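Long-range contacts in putative methyl-accepting chemotaxis signal transduction protein (Campylobacter jejuni, PDB 6W3T), which binds norvaline in its Cache-type sensor domain and probably serves as a chemoreceptor that passes amino-acid signals to the chemotaxis machinery: residues A[138-143]-A[158-163]; A[78-83]-A[131-136]. All blocks are in the same frame, centred on the assembly; numbering follows the deposited sequence.

In the fold
Both contacts reach one antiparallel sheet of the PDC (Cache) sensor domain, their centres about 6 Å apart, and both touch the same norvaline. Contact 1 is the hairpin pairing of strands 139-149 and 152-162 and supplies Asp160. Contact 2 joins strand 80-84 to the end of strand 126-132 and the loop after it, which brings Asp133 to the ligand's amino group. Two probable hydrogen bonds tie them together: Asp160 OD1 to Tyr82 OH at 2.6 Å, and Thr142 OG1 to Tyr131 OH, also 2.6 Å. Norvaline N is thus held by Asp160 from contact 1 and by Tyr131 and Asp133 from contact 2, an amino-acid pocket built on the sheet.

Contact 1. Residues A[138-143]-A[158-163]; sequences QYVITY and GVDIPS. With NVA (norvaline), chain C.
Tyr139 O receives Ser163 N at 3.1 Å, the N-H coming from above the carbonyl plane (42° out of it), just past the end of strand 152-162. Val140 is paired with Pro162 in a non-hydrogen-bonded antiparallel pair, their side chains diverging; its CG2 branch lies 4.0 Å from Asp160 CG, so an apolar group flanks the carboxylate. Ile141 and Ile161 form a hydrogen-bonded pair: Ile141 N gives a bond of 2.7 Å to Ile161 O, nearly in line with the C=O, and Ile141 O receives Ile161 N in return. Thr142 stands beside Asp160, both pointing the same way. With OG1 anti to the carbonyl carbon (chi1 -68°), the Thr142 hydroxyl donates to Asp160 OD1 over 2.5 Å, from above the carboxylate plane; Tyr131 OH is its second partner. Asp160 OD2 accepts norvaline N at 2.6 Å. Tyr82 OH also bonds OD1 and Asn80 ND2 also bonds OD2, so strand neighbours and ligand share the carboxylate. Tyr143 exchanges two backbone bonds with Val159, while its CE1 rests 3.8 Å from Ile161 CG1. Thr142 and Asp160 thus lie on the ligand face; on the other, bearing Ile141, Tyr143, Val159 and Ile161, Phe32 and Phe39 of helix 4-48 pack and Asn36 bonds Tyr143 OH. Strand 126-132 flanks strand 139-149 and strand 80-84 flanks strand 152-162, leaving the hairpin interior in the sheet.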
ATOM      1  N   GLN A 138      14.476   3.533  -4.706  1.00 23.02           N
ATOM      2  CA  GLN A 138      13.143   3.582  -5.290  1.00 20.68           C
ATOM      3  C   GLN A 138      12.131   3.698  -4.163  1.00 19.90           C
ATOM      4  O   GLN A 138      12.392   3.269  -3.029  1.00 22.82           O
ATOM      5  CB  GLN A 138      12.860   2.352  -6.139  1.00 15.89           C
ATOM      6  CG  GLN A 138      13.904   2.124  -7.218  1.00 19.85           C
ATOM      7  CD  GLN A 138      13.614   0.916  -8.069  1.00 29.61           C
ATOM      8  OE1 GLN A 138      12.459   0.526  -8.242  1.00 33.84           O
ATOM      9  NE2 GLN A 138      14.661   0.310  -8.610  1.00 31.09           N
ATOM     10  N   TYR A 139      10.989   4.311  -4.463  1.00 14.04           N
ATOM     11  CA  TYR A 139       9.938   4.414  -3.459  1.00 14.72           C
ATOM     12  C   TYR A 139       9.289   3.050  -3.267  1.00 17.34           C
ATOM     13  O   TYR A 139       8.998   2.342  -4.240  1.00 20.25           O
ATOM     14  CB  TYR A 139       8.900   5.473  -3.864  1.00 19.52           C
ATOM     15  CG  TYR A 139       9.442   6.861  -3.673  1.00 18.07           C
ATOM     16  CD1 TYR A 139       9.395   7.476  -2.433  1.00 22.97           C
ATOM     17  CD2 TYR A 139      10.070   7.531  -4.720  1.00 27.13           C
ATOM     18  CE1 TYR A 139       9.928   8.743  -2.246  1.00 27.45           C
ATOM     19  CE2 TYR A 139      10.605   8.797  -4.542  1.00 29.95           C
ATOM     20  CZ  TYR A 139      10.525   9.399  -3.303  1.00 27.30           C
ATOM     21  OH  TYR A 139      11.056  10.649  -3.115  1.00 33.03           O
ATOM     22  N   VAL A 140       9.093   2.659  -2.006  1.00 21.97           N
ATOM     23  CA  VAL A 140       8.599   1.325  -1.685  1.00 13.74           C
ATOM     24  C   VAL A 140       7.588   1.398  -0.553  1.00 14.76           C
ATOM     25  O   VAL A 140       7.573   2.330   0.256  1.00 18.82           O
ATOM     26  CB  VAL A 140       9.728   0.344  -1.281  1.00 13.66           C
ATOM     27  CG1 VAL A 140      10.825   0.311  -2.316  1.00 10.88           C
ATOM     28  CG2 VAL A 140      10.279   0.711   0.069  1.00 16.55           C
ATOM     29  N   ILE A 141       6.756   0.369  -0.495  1.00 11.56           N
ATOM     30  CA  ILE A 141       5.957   0.058   0.675  1.00  9.93           C
ATOM     31  C   ILE A 141       6.581  -1.184   1.304  1.00  9.63           C
ATOM     32  O   ILE A 141       6.815  -2.189   0.616  1.00 14.98           O
ATOM     33  CB  ILE A 141       4.480  -0.159   0.303  1.00 15.99           C
ATOM     34  CG1 ILE A 141       3.905   1.121  -0.325  1.00 11.93           C
ATOM     35  CG2 ILE A 141       3.666  -0.565   1.527  1.00 14.43           C
ATOM     36  CD1 ILE A 141       2.495   0.944  -0.924  1.00 12.83           C
ATOM     37  N   THR A 142       6.888  -1.110   2.587  1.00  9.36           N
ATOM     38  CA  THR A 142       7.550  -2.210   3.279  1.00  9.88           C
ATOM     39  C   THR A 142       6.562  -2.941   4.173  1.00 14.97           C
ATOM     40  O   THR A 142       5.813  -2.317   4.935  1.00 16.03           O
ATOM     41  CB  THR A 142       8.742  -1.722   4.113  1.00  9.20           C
ATOM     42  OG1 THR A 142       9.779  -1.266   3.230  1.00 12.97           O
ATOM     43  CG2 THR A 142       9.299  -2.883   4.982  1.00 10.29           C
ATOM     44  N   TYR A 143       6.581  -4.261   4.085  1.00 12.26           N
ATOM     45  CA  TYR A 143       5.854  -5.136   4.986  1.00 12.31           C
ATOM     46  C   TYR A 143       6.880  -5.835   5.859  1.00 14.23           C
ATOM     47  O   TYR A 143       7.796  -6.478   5.338  1.00 15.17           O
ATOM     48  CB  TYR A 143       5.030  -6.148   4.191  1.00 10.75           C
ATOM     49  CG  TYR A 143       4.071  -5.489   3.221  1.00 15.31           C
ATOM     50  CD1 TYR A 143       4.511  -5.016   1.989  1.00 13.39           C
ATOM     51  CD2 TYR A 143       2.731  -5.320   3.543  1.00 18.54           C
ATOM     52  CE1 TYR A 143       3.637  -4.400   1.097  1.00 12.74           C
ATOM     53  CE2 TYR A 143       1.845  -4.700   2.646  1.00 10.28           C
ATOM     54  CZ  TYR A 143       2.313  -4.242   1.436  1.00 12.68           C
ATOM     55  OH  TYR A 143       1.452  -3.632   0.546  1.00 19.31           O
ATOM     56  N   GLY A 158      11.666  -8.229   6.355  1.00 13.02           N
ATOM     57  CA  GLY A 158      11.176  -7.077   5.614  1.00 10.77           C
ATOM     58  C   GLY A 158      10.992  -7.405   4.152  1.00 12.76           C
ATOM     59  O   GLY A 158      11.814  -8.104   3.558  1.00 17.23           O
ATOM     60  N   VAL A 159       9.908  -6.881   3.573  1.00 12.82           N
ATOM     61  CA  VAL A 159       9.605  -7.063   2.156  1.00  9.42           C
ATOM     62  C   VAL A 159       9.264  -5.703   1.549  1.00 11.24           C
ATOM     63  O   VAL A 159       8.307  -5.056   1.987  1.00 10.34           O
ATOM     64  CB  VAL A 159       8.444  -8.044   1.946  1.00 12.55           C
ATOM     65  CG1 VAL A 159       8.045  -8.087   0.469  1.00  8.12           C
ATOM     66  CG2 VAL A 159       8.822  -9.452   2.491  1.00  8.33           C
ATOM     67  N   ASP A 160      10.029  -5.275   0.539  1.00  5.85           N
ATOM     68  CA  ASP A 160       9.823  -3.977  -0.102  1.00  7.28           C
ATOM     69  C   ASP A 160       9.133  -4.185  -1.448  1.00  6.47           C
ATOM     70  O   ASP A 160       9.686  -4.846  -2.337  1.00 13.35           O
ATOM     71  CB  ASP A 160      11.146  -3.238  -0.324  1.00  9.74           C
ATOM     72  CG  ASP A 160      11.863  -2.881   0.966  1.00 15.64           C
ATOM     73  OD1 ASP A 160      11.245  -2.942   2.061  1.00 12.68           O
ATOM     74  OD2 ASP A 160      13.055  -2.509   0.869  1.00 16.74           O
ATOM     75  N   ILE A 161       7.949  -3.622  -1.606  1.00 12.56           N
ATOM     76  CA  ILE A 161       7.232  -3.622  -2.881  1.00 13.21           C
ATOM     77  C   ILE A 161       7.261  -2.203  -3.432  1.00  8.88           C
ATOM     78  O   ILE A 161       6.960  -1.260  -2.691  1.00 13.14           O
ATOM     79  CB  ILE A 161       5.781  -4.115  -2.714  1.00 11.01           C
ATOM     80  CG1 ILE A 161       5.754  -5.438  -1.931  1.00  6.31           C
ATOM     81  CG2 ILE A 161       5.062  -4.250  -4.099  1.00 11.22           C
ATOM     82  CD1 ILE A 161       6.364  -6.629  -2.703  1.00  6.89           C
ATOM     83  N   PRO A 162       7.644  -1.994  -4.696  1.00 14.14           N
ATOM     84  CA  PRO A 162       7.605  -0.634  -5.257  1.00 17.79           C
ATOM     85  C   PRO A 162       6.215  -0.033  -5.128  1.00 10.47           C
ATOM     86  O   PRO A 162       5.223  -0.635  -5.535  1.00 19.19           O
ATOM     87  CB  PRO A 162       7.989  -0.839  -6.727  1.00 14.78           C
ATOM     88  CG  PRO A 162       8.791  -2.075  -6.745  1.00 18.17           C
ATOM     89  CD  PRO A 162       8.244  -2.959  -5.632  1.00 16.90           C
ATOM     90  N   SER A 163       6.150   1.151  -4.521  1.00 11.30           N
ATOM     91  CA  SER A 163       4.892   1.868  -4.414  1.00 17.42           C
ATOM     92  C   SER A 163       4.301   2.159  -5.785  1.00 17.73           C
ATOM     93  O   SER A 163       3.086   2.315  -5.906  1.00 15.78           O
ATOM     94  CB  SER A 163       5.105   3.168  -3.642  1.00 16.11           C
ATOM     95  OG  SER A 163       6.156   3.911  -4.230  1.00 25.00           O
TER
HETATM   96  N   NVA C 301      13.983  -0.513   2.279  1.00 12.78           N
HETATM   97  CA  NVA C 301      14.678  -0.778   3.537  1.00 13.19           C
HETATM   98  CB  NVA C 301      15.870  -1.734   3.388  1.00 18.40           C
HETATM   99  CG  NVA C 301      16.468  -2.341   4.656  1.00 16.15           C
HETATM  100  CD  NVA C 301      17.479  -3.366   4.211  1.00  7.96           C
HETATM  101  C   NVA C 301      15.213   0.543   4.053  1.00 21.40           C
HETATM  102  O   NVA C 301      15.377   1.588   3.407  1.00 19.96           O
HETATM  103  OXT NVA C 301      15.546   0.544   5.377  1.00 19.63           O

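Contact 2. Residues A[78-83]-A[131-136]; sequences ALNVYL and YLDTVL. With NVA (norvaline), chain C.
Asn80 ND2 donates to Asp133 OD2 beside the amino-acid pocket of this PDC (Cache) sensor domain, at 2.9 Å and with an N-H...O angle of 143°. The oxygen lies near the Asn80 amide plane, but the donor stands well above the carboxylate plane, the two groups being turned 59° apart. Asn80 OD1 is buried against Val135 CG1 and Leu136 CD1 with no polar partner in the model. Alongside, the leucines slide past each other in opposite directions, Leu136 CD1 touching Leu79 CG at 3.6 Å. Norvaline sits between the segments. Its N donates to Asp133 OD1 (2.6 Å) and to Tyr131 OH (2.9 Å). Norvaline O accepts from Thr134 N at 3.0 Å in a nearly straight bond. The propyl tail lies over one face of the Tyr82 ring, CD 3.7 Å above the ring plane, over its centre; Val135 CG2 also approaches the tail. Further out, Trp115 packs edge-to-face with Tyr82, and Trp115 NE1 and Lys113 NZ also bond the ligand. Tyr82 OH bonds Asp160 and Tyr131 OH bonds Thr142, which probably hold the two hydroxyls in place. With CG anti to the backbone N (chi1 169°), the Asp133 carboxylate meets its own loop's N-H groups, and OD1 accepts Val135 N, closing an Asx turn. Asp133 OD2 is gripped on opposite faces of its carboxylate, by Asn80 ND2 and by Leu136 N, the latter 2.7 Å away.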
ATOM      1  N   ALA A  78       9.695  -8.835  -5.891  1.00 17.56           N
ATOM      2  CA  ALA A  78       9.900  -7.775  -4.923  1.00 17.76           C
ATOM      3  C   ALA A  78      11.190  -7.022  -5.243  1.00  9.46           C
ATOM      4  O   ALA A  78      12.068  -7.502  -5.964  1.00 16.83           O
ATOM      5  CB  ALA A  78       9.939  -8.337  -3.495  1.00 11.03           C
ATOM      6  N   LEU A  79      11.305  -5.824  -4.689  1.00 10.11           N
ATOM      7  CA  LEU A  79      12.541  -5.074  -4.867  1.00 16.40           C
ATOM      8  C   LEU A  79      13.627  -5.570  -3.910  1.00 16.62           C
ATOM      9  O   LEU A  79      14.763  -5.827  -4.326  1.00 19.61           O
ATOM     10  CB  LEU A  79      12.273  -3.587  -4.663  1.00  9.23           C
ATOM     11  CG  LEU A  79      13.378  -2.657  -5.162  1.00 28.16           C
ATOM     12  CD1 LEU A  79      13.452  -2.691  -6.695  1.00 25.29           C
ATOM     13  CD2 LEU A  79      13.167  -1.240  -4.663  1.00 22.52           C
ATOM     14  N   ASN A  80      13.294  -5.691  -2.625  1.00 14.03           N
ATOM     15  CA  ASN A  80      14.187  -6.200  -1.586  1.00 15.76           C
ATOM     16  C   ASN A  80      13.412  -7.125  -0.669  1.00 10.34           C
ATOM     17  O   ASN A  80      12.244  -6.863  -0.363  1.00 12.57           O
ATOM     18  CB  ASN A  80      14.776  -5.102  -0.699  1.00 11.36           C
ATOM     19  CG  ASN A  80      15.508  -4.056  -1.467  1.00 22.26           C
ATOM     20  OD1 ASN A  80      16.543  -4.334  -2.079  1.00 16.91           O
ATOM     21  ND2 ASN A  80      15.004  -2.819  -1.411  1.00 15.75           N
ATOM     22  N   VAL A  81      14.081  -8.178  -0.201  1.00 13.07           N
ATOM     23  CA  VAL A  81      13.569  -9.035   0.862  1.00 14.89           C
ATOM     24  C   VAL A  81      14.721  -9.323   1.820  1.00 14.56           C
ATOM     25  O   VAL A  81      15.821  -9.679   1.386  1.00 13.37           O
ATOM     26  CB  VAL A  81      12.982 -10.358   0.328  1.00 11.02           C
ATOM     27  CG1 VAL A  81      12.495 -11.234   1.505  1.00 10.07           C
ATOM     28  CG2 VAL A  81      11.869 -10.107  -0.694  1.00  8.61           C
ATOM     29  N   TYR A  82      14.475  -9.185   3.119  1.00 11.54           N
ATOM     30  CA  TYR A  82      15.603  -9.177   4.040  1.00 13.48           C
ATOM     31  C   TYR A  82      15.169  -9.612   5.433  1.00 16.74           C
ATOM     32  O   TYR A  82      13.984  -9.613   5.772  1.00 16.25           O
ATOM     33  CB  TYR A  82      16.268  -7.793   4.086  1.00  7.00           C
ATOM     34  CG  TYR A  82      15.305  -6.625   4.106  1.00 15.65           C
ATOM     35  CD1 TYR A  82      14.755  -6.122   2.922  1.00 15.69           C
ATOM     36  CD2 TYR A  82      14.944  -6.022   5.306  1.00 12.27           C
ATOM     37  CE1 TYR A  82      13.869  -5.045   2.942  1.00 11.23           C
ATOM     38  CE2 TYR A  82      14.068  -4.955   5.338  1.00 10.74           C
ATOM     39  CZ  TYR A  82      13.532  -4.473   4.155  1.00 15.05           C
ATOM     40  OH  TYR A  82      12.661  -3.419   4.203  1.00 10.30           O
ATOM     41  N   LEU A  83      16.168  -9.975   6.235  1.00 16.28           N
ATOM     42  CA  LEU A  83      15.999 -10.326   7.639  1.00 13.96           C
ATOM     43  C   LEU A  83      16.971  -9.479   8.457  1.00 13.04           C
ATOM     44  O   LEU A  83      18.188  -9.587   8.277  1.00 13.95           O
ATOM     45  CB  LEU A  83      16.259 -11.822   7.858  1.00 13.08           C
ATOM     46  CG  LEU A  83      16.102 -12.368   9.282  1.00 12.36           C
ATOM     47  CD1 LEU A  83      14.672 -12.195   9.786  1.00  9.42           C
ATOM     48  CD2 LEU A  83      16.508 -13.838   9.317  1.00 10.01           C
ATOM     49  N   TYR A 131       8.115   5.257   1.015  1.00 16.70           N
ATOM     50  CA  TYR A 131       9.314   5.991   1.414  1.00 12.57           C
ATOM     51  C   TYR A 131      10.446   5.554   0.498  1.00 18.62           C
ATOM     52  O   TYR A 131      10.351   4.539  -0.195  1.00 17.22           O
ATOM     53  CB  TYR A 131       9.680   5.756   2.884  1.00 13.97           C
ATOM     54  CG  TYR A 131      10.206   4.361   3.127  1.00 25.22           C
ATOM     55  CD1 TYR A 131       9.334   3.292   3.312  1.00 20.35           C
ATOM     56  CD2 TYR A 131      11.571   4.106   3.152  1.00 20.75           C
ATOM     57  CE1 TYR A 131       9.811   2.008   3.520  1.00 18.44           C
ATOM     58  CE2 TYR A 131      12.050   2.832   3.357  1.00 19.18           C
ATOM     59  CZ  TYR A 131      11.168   1.790   3.537  1.00 22.03           C
ATOM     60  OH  TYR A 131      11.654   0.527   3.737  1.00 19.83           O
ATOM     61  N   LEU A 132      11.514   6.340   0.490  1.00 18.60           N
ATOM     62  CA  LEU A 132      12.629   6.080  -0.412  1.00 18.37           C
ATOM     63  C   LEU A 132      13.513   4.983   0.175  1.00 25.25           C
ATOM     64  O   LEU A 132      14.148   5.180   1.213  1.00 24.06           O
ATOM     65  CB  LEU A 132      13.422   7.362  -0.641  1.00 23.08           C
ATOM     66  CG  LEU A 132      14.525   7.293  -1.695  1.00 29.25           C
ATOM     67  CD1 LEU A 132      13.916   7.020  -3.052  1.00 21.70           C
ATOM     68  CD2 LEU A 132      15.299   8.598  -1.717  1.00 26.52           C
ATOM     69  N   ASP A 133      13.568   3.835  -0.496  1.00 20.84           N
ATOM     70  CA  ASP A 133      14.435   2.737  -0.077  1.00 17.87           C
ATOM     71  C   ASP A 133      15.909   3.148  -0.085  1.00 21.00           C
ATOM     72  O   ASP A 133      16.397   3.725  -1.061  1.00 21.60           O
ATOM     73  CB  ASP A 133      14.220   1.545  -1.014  1.00 15.67           C
ATOM     74  CG  ASP A 133      15.259   0.470  -0.834  1.00 16.36           C
ATOM     75  OD1 ASP A 133      15.589   0.162   0.333  1.00 15.99           O
ATOM     76  OD2 ASP A 133      15.732  -0.071  -1.865  1.00 14.57           O
ATOM     77  N   THR A 134      16.634   2.808   0.991  1.00 19.66           N
ATOM     78  CA  THR A 134      18.068   3.110   1.044  1.00 23.65           C
ATOM     79  C   THR A 134      18.867   2.261   0.063  1.00 23.53           C
ATOM     80  O   THR A 134      19.877   2.724  -0.477  1.00 25.64           O
ATOM     81  CB  THR A 134      18.633   2.882   2.453  1.00 32.57           C
ATOM     82  OG1 THR A 134      17.728   3.398   3.436  1.00 52.66           O
ATOM     83  CG2 THR A 134      19.965   3.587   2.595  1.00 25.12           C
ATOM     84  N   VAL A 135      18.439   1.025  -0.184  1.00 20.87           N
ATOM     85  CA  VAL A 135      19.275   0.094  -0.937  1.00 27.58           C
ATOM     86  C   VAL A 135      19.258   0.419  -2.428  1.00 25.09           C
ATOM     87  O   VAL A 135      20.312   0.544  -3.058  1.00 26.31           O
ATOM     88  CB  VAL A 135      18.841  -1.359  -0.662  1.00 22.71           C
ATOM     89  CG1 VAL A 135      19.657  -2.335  -1.525  1.00 21.66           C
ATOM     90  CG2 VAL A 135      18.983  -1.678   0.840  1.00 16.59           C
ATOM     91  N   LEU A 136      18.077   0.539  -3.031  1.00 23.00           N
ATOM     92  CA  LEU A 136      18.004   0.755  -4.469  1.00 22.66           C
ATOM     93  C   LEU A 136      17.415   2.102  -4.866  1.00 27.77           C
ATOM     94  O   LEU A 136      17.244   2.354  -6.065  1.00 26.77           O
ATOM     95  CB  LEU A 136      17.211  -0.378  -5.131  1.00 19.65           C
ATOM     96  CG  LEU A 136      17.901  -1.739  -4.993  1.00 26.99           C
ATOM     97  CD1 LEU A 136      16.980  -2.846  -5.478  1.00 20.76           C
ATOM     98  CD2 LEU A 136      19.214  -1.768  -5.758  1.00 24.61           C
TER
HETATM   99  N   NVA C 301      13.983  -0.513   2.279  1.00 12.78           N
HETATM  100  CA  NVA C 301      14.678  -0.778   3.537  1.00 13.19           C
HETATM  101  CB  NVA C 301      15.870  -1.734   3.388  1.00 18.40           C
HETATM  102  CG  NVA C 301      16.468  -2.341   4.656  1.00 16.15           C
HETATM  103  CD  NVA C 301      17.479  -3.366   4.211  1.00  7.96           C
HETATM  104  C   NVA C 301      15.213   0.543   4.053  1.00 21.40           C
HETATM  105  O   NVA C 301      15.377   1.588   3.407  1.00 19.96           O
HETATM  106  OXT NVA C 301      15.546   0.544   5.377  1.00 19.63           O